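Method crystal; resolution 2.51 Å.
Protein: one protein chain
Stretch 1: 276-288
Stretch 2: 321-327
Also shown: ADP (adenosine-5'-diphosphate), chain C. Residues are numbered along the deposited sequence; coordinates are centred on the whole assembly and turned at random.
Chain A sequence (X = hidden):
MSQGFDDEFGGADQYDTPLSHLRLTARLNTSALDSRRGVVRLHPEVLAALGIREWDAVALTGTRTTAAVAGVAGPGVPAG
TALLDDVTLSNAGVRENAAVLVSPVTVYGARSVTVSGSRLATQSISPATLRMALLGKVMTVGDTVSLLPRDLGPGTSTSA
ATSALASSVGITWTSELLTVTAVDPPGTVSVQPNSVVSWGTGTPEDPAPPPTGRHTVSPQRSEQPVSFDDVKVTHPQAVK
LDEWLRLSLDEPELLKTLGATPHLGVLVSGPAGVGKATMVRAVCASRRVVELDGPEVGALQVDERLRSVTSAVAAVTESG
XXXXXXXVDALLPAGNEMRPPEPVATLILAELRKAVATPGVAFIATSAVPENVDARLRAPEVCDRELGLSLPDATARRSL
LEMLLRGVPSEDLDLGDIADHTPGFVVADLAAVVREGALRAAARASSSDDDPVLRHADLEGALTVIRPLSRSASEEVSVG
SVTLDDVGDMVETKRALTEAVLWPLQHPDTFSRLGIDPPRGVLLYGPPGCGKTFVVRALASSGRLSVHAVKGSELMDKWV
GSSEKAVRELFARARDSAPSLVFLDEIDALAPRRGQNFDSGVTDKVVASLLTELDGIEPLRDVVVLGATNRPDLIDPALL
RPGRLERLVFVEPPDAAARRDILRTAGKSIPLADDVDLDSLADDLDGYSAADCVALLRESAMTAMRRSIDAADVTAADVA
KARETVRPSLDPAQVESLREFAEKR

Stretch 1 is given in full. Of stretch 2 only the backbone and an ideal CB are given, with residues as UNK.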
# COMPACT_ATOMS: atom_id res chain seq x y z
N LYS A 276 -6.04 -6.82 8.53
CA LYS A 276 -6.46 -8.15 8.10
C LYS A 276 -6.28 -9.21 9.20
O LYS A 276 -7.19 -10.00 9.46
CB LYS A 276 -5.72 -8.57 6.84
CG LYS A 276 -5.97 -7.67 5.65
CD LYS A 276 -5.20 -8.16 4.43
CE LYS A 276 -3.71 -8.14 4.67
NZ LYS A 276 -3.20 -6.75 4.86
N ALA A 277 -5.11 -9.22 9.83
CA ALA A 277 -4.82 -10.21 10.86
C ALA A 277 -5.65 -9.97 12.11
O ALA A 277 -6.12 -10.91 12.75
CB ALA A 277 -3.33 -10.21 11.19
N THR A 278 -5.82 -8.70 12.47
CA THR A 278 -6.63 -8.33 13.62
C THR A 278 -8.09 -8.76 13.44
O THR A 278 -8.73 -9.22 14.38
CB THR A 278 -6.56 -6.81 13.88
OG1 THR A 278 -5.21 -6.45 14.20
CG2 THR A 278 -7.47 -6.42 15.04
N MET A 279 -8.59 -8.62 12.22
CA MET A 279 -9.95 -9.05 11.91
C MET A 279 -10.12 -10.56 12.12
O MET A 279 -11.12 -11.01 12.67
CB MET A 279 -10.33 -8.69 10.47
CG MET A 279 -11.70 -9.22 10.06
SD MET A 279 -12.12 -8.95 8.33
CE MET A 279 -11.11 -10.20 7.53
N VAL A 280 -9.13 -11.32 11.67
CA VAL A 280 -9.18 -12.78 11.77
C VAL A 280 -9.18 -13.24 13.22
O VAL A 280 -9.96 -14.12 13.60
CB VAL A 280 -8.02 -13.45 11.00
CG1 VAL A 280 -8.08 -14.96 11.14
CG2 VAL A 280 -8.06 -13.05 9.53
N ARG A 281 -8.32 -12.64 14.03
CA ARG A 281 -8.27 -12.97 15.45
C ARG A 281 -9.57 -12.61 16.16
O ARG A 281 -10.05 -13.35 17.02
CB ARG A 281 -7.09 -12.26 16.12
CG ARG A 281 -5.75 -12.55 15.46
CD ARG A 281 -4.58 -12.03 16.28
NE ARG A 281 -3.31 -12.26 15.59
CZ ARG A 281 -2.68 -11.34 14.86
NH1 ARG A 281 -3.19 -10.13 14.73
NH2 ARG A 281 -1.53 -11.65 14.26
N ALA A 282 -10.15 -11.48 15.77
CA ALA A 282 -11.41 -11.03 16.36
C ALA A 282 -12.57 -11.95 16.00
O ALA A 282 -13.39 -12.29 16.85
CB ALA A 282 -11.72 -9.60 15.92
N VAL A 283 -12.63 -12.35 14.73
CA VAL A 283 -13.69 -13.24 14.25
C VAL A 283 -13.58 -14.63 14.87
O VAL A 283 -14.59 -15.27 15.17
CB VAL A 283 -13.68 -13.32 12.70
CG1 VAL A 283 -14.57 -14.46 12.21
CG2 VAL A 283 -14.14 -12.00 12.11
N CYS A 284 -12.36 -15.09 15.09
CA CYS A 284 -12.12 -16.42 15.64
C CYS A 284 -11.98 -16.42 17.15
O CYS A 284 -11.49 -17.38 17.73
CB CYS A 284 -10.85 -17.02 15.03
SG CYS A 284 -10.87 -17.21 13.24
N ALA A 285 -12.42 -15.33 17.79
CA ALA A 285 -12.25 -15.15 19.23
C ALA A 285 -12.79 -16.30 20.09
O ALA A 285 -12.19 -16.66 21.10
CB ALA A 285 -12.86 -13.84 19.68
N SER A 286 -13.91 -16.88 19.67
CA SER A 286 -14.53 -17.96 20.44
C SER A 286 -13.99 -19.33 20.03
O SER A 286 -14.36 -20.34 20.62
CB SER A 286 -16.05 -17.93 20.29
OG SER A 286 -16.44 -18.21 18.96
N ARG A 287 -13.13 -19.35 19.02
CA ARG A 287 -12.53 -20.59 18.55
C ARG A 287 -11.13 -20.73 19.15
O ARG A 287 -10.56 -19.75 19.62
CB ARG A 287 -12.40 -20.58 17.02
CG ARG A 287 -13.60 -20.02 16.28
CD ARG A 287 -14.74 -21.01 16.24
NE ARG A 287 -15.91 -20.44 15.59
CZ ARG A 287 -17.07 -21.09 15.43
NH1 ARG A 287 -17.19 -22.33 15.88
NH2 ARG A 287 -18.09 -20.50 14.83
N ARG A 288 -10.59 -21.94 19.13
CA ARG A 288 -9.18 -22.12 19.44
C ARG A 288 -8.38 -21.90 18.15
O ARG A 288 -8.71 -22.45 17.10
CB ARG A 288 -8.89 -23.48 20.08
CG ARG A 288 -8.89 -24.67 19.14
CD ARG A 288 -8.70 -25.98 19.90
NE ARG A 288 -7.42 -26.05 20.61
CZ ARG A 288 -6.32 -26.60 20.12
NH1 ARG A 288 -5.20 -26.62 20.84
NH2 ARG A 288 -6.32 -27.14 18.90
N UNK A 321 -10.50 -26.57 15.24
CA UNK A 321 -10.38 -25.13 15.37
C UNK A 321 -9.86 -24.46 14.11
O UNK A 321 -10.04 -24.97 13.00
CB UNK A 321 -9.46 -24.79 16.55
N UNK A 322 -9.21 -23.31 14.28
CA UNK A 322 -8.75 -22.52 13.15
C UNK A 322 -7.22 -22.48 13.04
O UNK A 322 -6.53 -22.09 13.99
CB UNK A 322 -9.30 -21.10 13.26
N UNK A 323 -6.70 -22.89 11.89
CA UNK A 323 -5.29 -22.70 11.58
C UNK A 323 -5.14 -21.37 10.86
O UNK A 323 -5.70 -21.16 9.78
CB UNK A 323 -4.74 -23.85 10.73
N UNK A 324 -4.39 -20.45 11.47
CA UNK A 324 -4.24 -19.11 10.91
C UNK A 324 -2.78 -18.78 10.62
O UNK A 324 -1.92 -18.82 11.50
CB UNK A 324 -4.83 -18.07 11.87
N UNK A 325 -2.50 -18.44 9.36
CA UNK A 325 -1.18 -17.98 8.96
C UNK A 325 -1.23 -16.53 8.50
O UNK A 325 -1.75 -16.23 7.42
CB UNK A 325 -0.62 -18.87 7.85
N UNK A 326 -0.70 -15.64 9.32
CA UNK A 326 -0.66 -14.22 8.99
C UNK A 326 0.42 -13.96 7.95
O UNK A 326 1.57 -14.37 8.12
CB UNK A 326 -0.41 -13.38 10.24
N UNK A 327 0.04 -13.29 6.87
CA UNK A 327 0.96 -12.92 5.79
C UNK A 327 1.66 -14.15 5.20
O UNK A 327 2.88 -14.30 5.30
CB UNK A 327 2.00 -11.92 6.30
PB ADP C . -2.70 -6.35 8.30
O1B ADP C . -1.38 -6.02 7.65
O2B ADP C . -2.75 -7.73 8.89
O3B ADP C . -3.91 -5.98 7.49
PA ADP C . -2.91 -5.89 11.08
O1A ADP C . -1.60 -6.49 11.52
O2A ADP C . -4.17 -6.71 11.17
O3A ADP C . -2.69 -5.36 9.57
O5' ADP C . -3.09 -4.51 11.88
C5' ADP C . -2.28 -3.41 11.51
C4' ADP C . -1.71 -2.84 12.80
O4' ADP C . -2.68 -1.99 13.40
C3' ADP C . -1.39 -3.95 13.78
O3' ADP C . -0.04 -3.83 14.24
C2' ADP C . -2.35 -3.77 14.93
O2' ADP C . -1.65 -3.84 16.18
C1' ADP C . -2.95 -2.39 14.74
N9 ADP C . -4.42 -2.39 14.94
C8 ADP C . -5.33 -2.88 14.09
N7 ADP C . -6.59 -2.70 14.57
C5 ADP C . -6.48 -2.08 15.76
C6 ADP C . -7.41 -1.60 16.81
N6 ADP C . -8.75 -1.75 16.69
N1 ADP C . -6.88 -1.01 17.91
C2 ADP C . -5.55 -0.85 18.06
N3 ADP C . -4.65 -1.26 17.14
C4 ADP C . -5.05 -1.88 16.00

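Stretch 2 runs as a strand from 321 to 326, nearly antiparallel to helix 276-283, with 9.5 Å between the axes at closest approach.

Position 321 has phi 119° and psi -153°. A positive phi by itself favours glycine. The ideal CB of 321 also falls 2.5 Å from Arg 288 O, a clash. Glycine is the clear choice, and the residue is Gly 321. Gly 321 CA lies 3.6 Å from Arg 288 O in a CA-H...O contact.

Position 322 has ordinary strand angles, and its CB points toward stretch 1. The ideal CB of 322 is 4.2 Å from Cys 284 SG and 4.9 Å from Arg 287 CB. These atoms offer a small, mainly apolar site, suited to valine, isoleucine or perhaps alanine. The backbone N at 322 faces Arg 288 O, so proline, with no NH, would not suit. The residue is Val 322. Val 322 CG2 packs 3.9 Å from Cys 284 SG and 4.1 Å from Arg 287 CB. Val 322 N donates to Arg 288 O at 3.0 Å, and the N-H...O angle of 176° is almost straight.

Position 323 points away and meets nothing of stretch 1. The visible atoms do not restrict it. It is Leu 323.

Position 324 points toward the helix. The ideal CB of 324 is 4.6 Å from Val 280 CG1, leaving room for a long side chain to lie against Val 280 and reach Ala 277 and Arg 281. Leucine, methionine or an aromatic residue would suit. The residue is Phe 324. Val 280 CG1 sits over one ring face, 3.8 Å from the ring centroid of Phe 324 and 13° off the normal, a CH-pi contact. Ala 277 CB lies at the ring edge, 3.9 Å from Phe 324 CZ. Arg 281 NE is also near the ring plane, 4.1 Å from Phe 324 CE2, which lies over one face of the guanidinium.

Position 325 is out of reach of stretch 1, so many residues are possible. It is Ile 325.

Position 326 points toward the helix start. The ideal CB of 326 is 4.4 Å from Ala 277 CB and 4.5 Å from Arg 281 NH2, so alanine or serine fits. It is Ala 326, and its methyl meets that of Ala 277.

Position 327 has phi 57° and psi 65°, which asparagine, aspartate or glycine tolerate well. Its CB points sideways, with Lys 276 NZ and the ADP phosphates in the neighbourhood. A polar or acidic residue would suit. It is Asp 327. A water accepts from Lys 276 NZ at 2.9 Å, donates to ADP O1B at 2.5 Å, and makes a weak bond to Asp 327 OD1 at 3.4 Å.

Stretch 2, residues 321-327: GVLFIAD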
# COMPACT_ATOMS: atom_id res chain seq x y z
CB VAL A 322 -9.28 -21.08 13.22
CG1 VAL A 322 -8.78 -20.28 12.04
CG2 VAL A 322 -10.78 -21.08 13.25
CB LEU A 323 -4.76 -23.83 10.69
CG LEU A 323 -3.26 -23.76 10.34
CD1 LEU A 323 -2.39 -23.96 11.57
CD2 LEU A 323 -2.90 -24.76 9.25
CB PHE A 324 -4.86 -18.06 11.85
CG PHE A 324 -4.54 -16.64 11.47
CD1 PHE A 324 -4.66 -16.20 10.16
CD2 PHE A 324 -4.14 -15.73 12.44
CE1 PHE A 324 -4.37 -14.89 9.82
CE2 PHE A 324 -3.85 -14.42 12.11
CZ PHE A 324 -3.96 -14.00 10.79
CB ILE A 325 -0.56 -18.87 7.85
CG1 ILE A 325 -0.45 -20.32 8.33
CG2 ILE A 325 0.80 -18.35 7.46
CD1 ILE A 325 0.11 -21.26 7.29
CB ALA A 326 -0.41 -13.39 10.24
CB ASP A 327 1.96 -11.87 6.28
CG ASP A 327 1.27 -10.63 6.84
OD1 ASP A 327 0.78 -9.80 6.04
OD2 ASP A 327 1.21 -10.50 8.08
O HOH W 1 -0.36 -6.62 5.48
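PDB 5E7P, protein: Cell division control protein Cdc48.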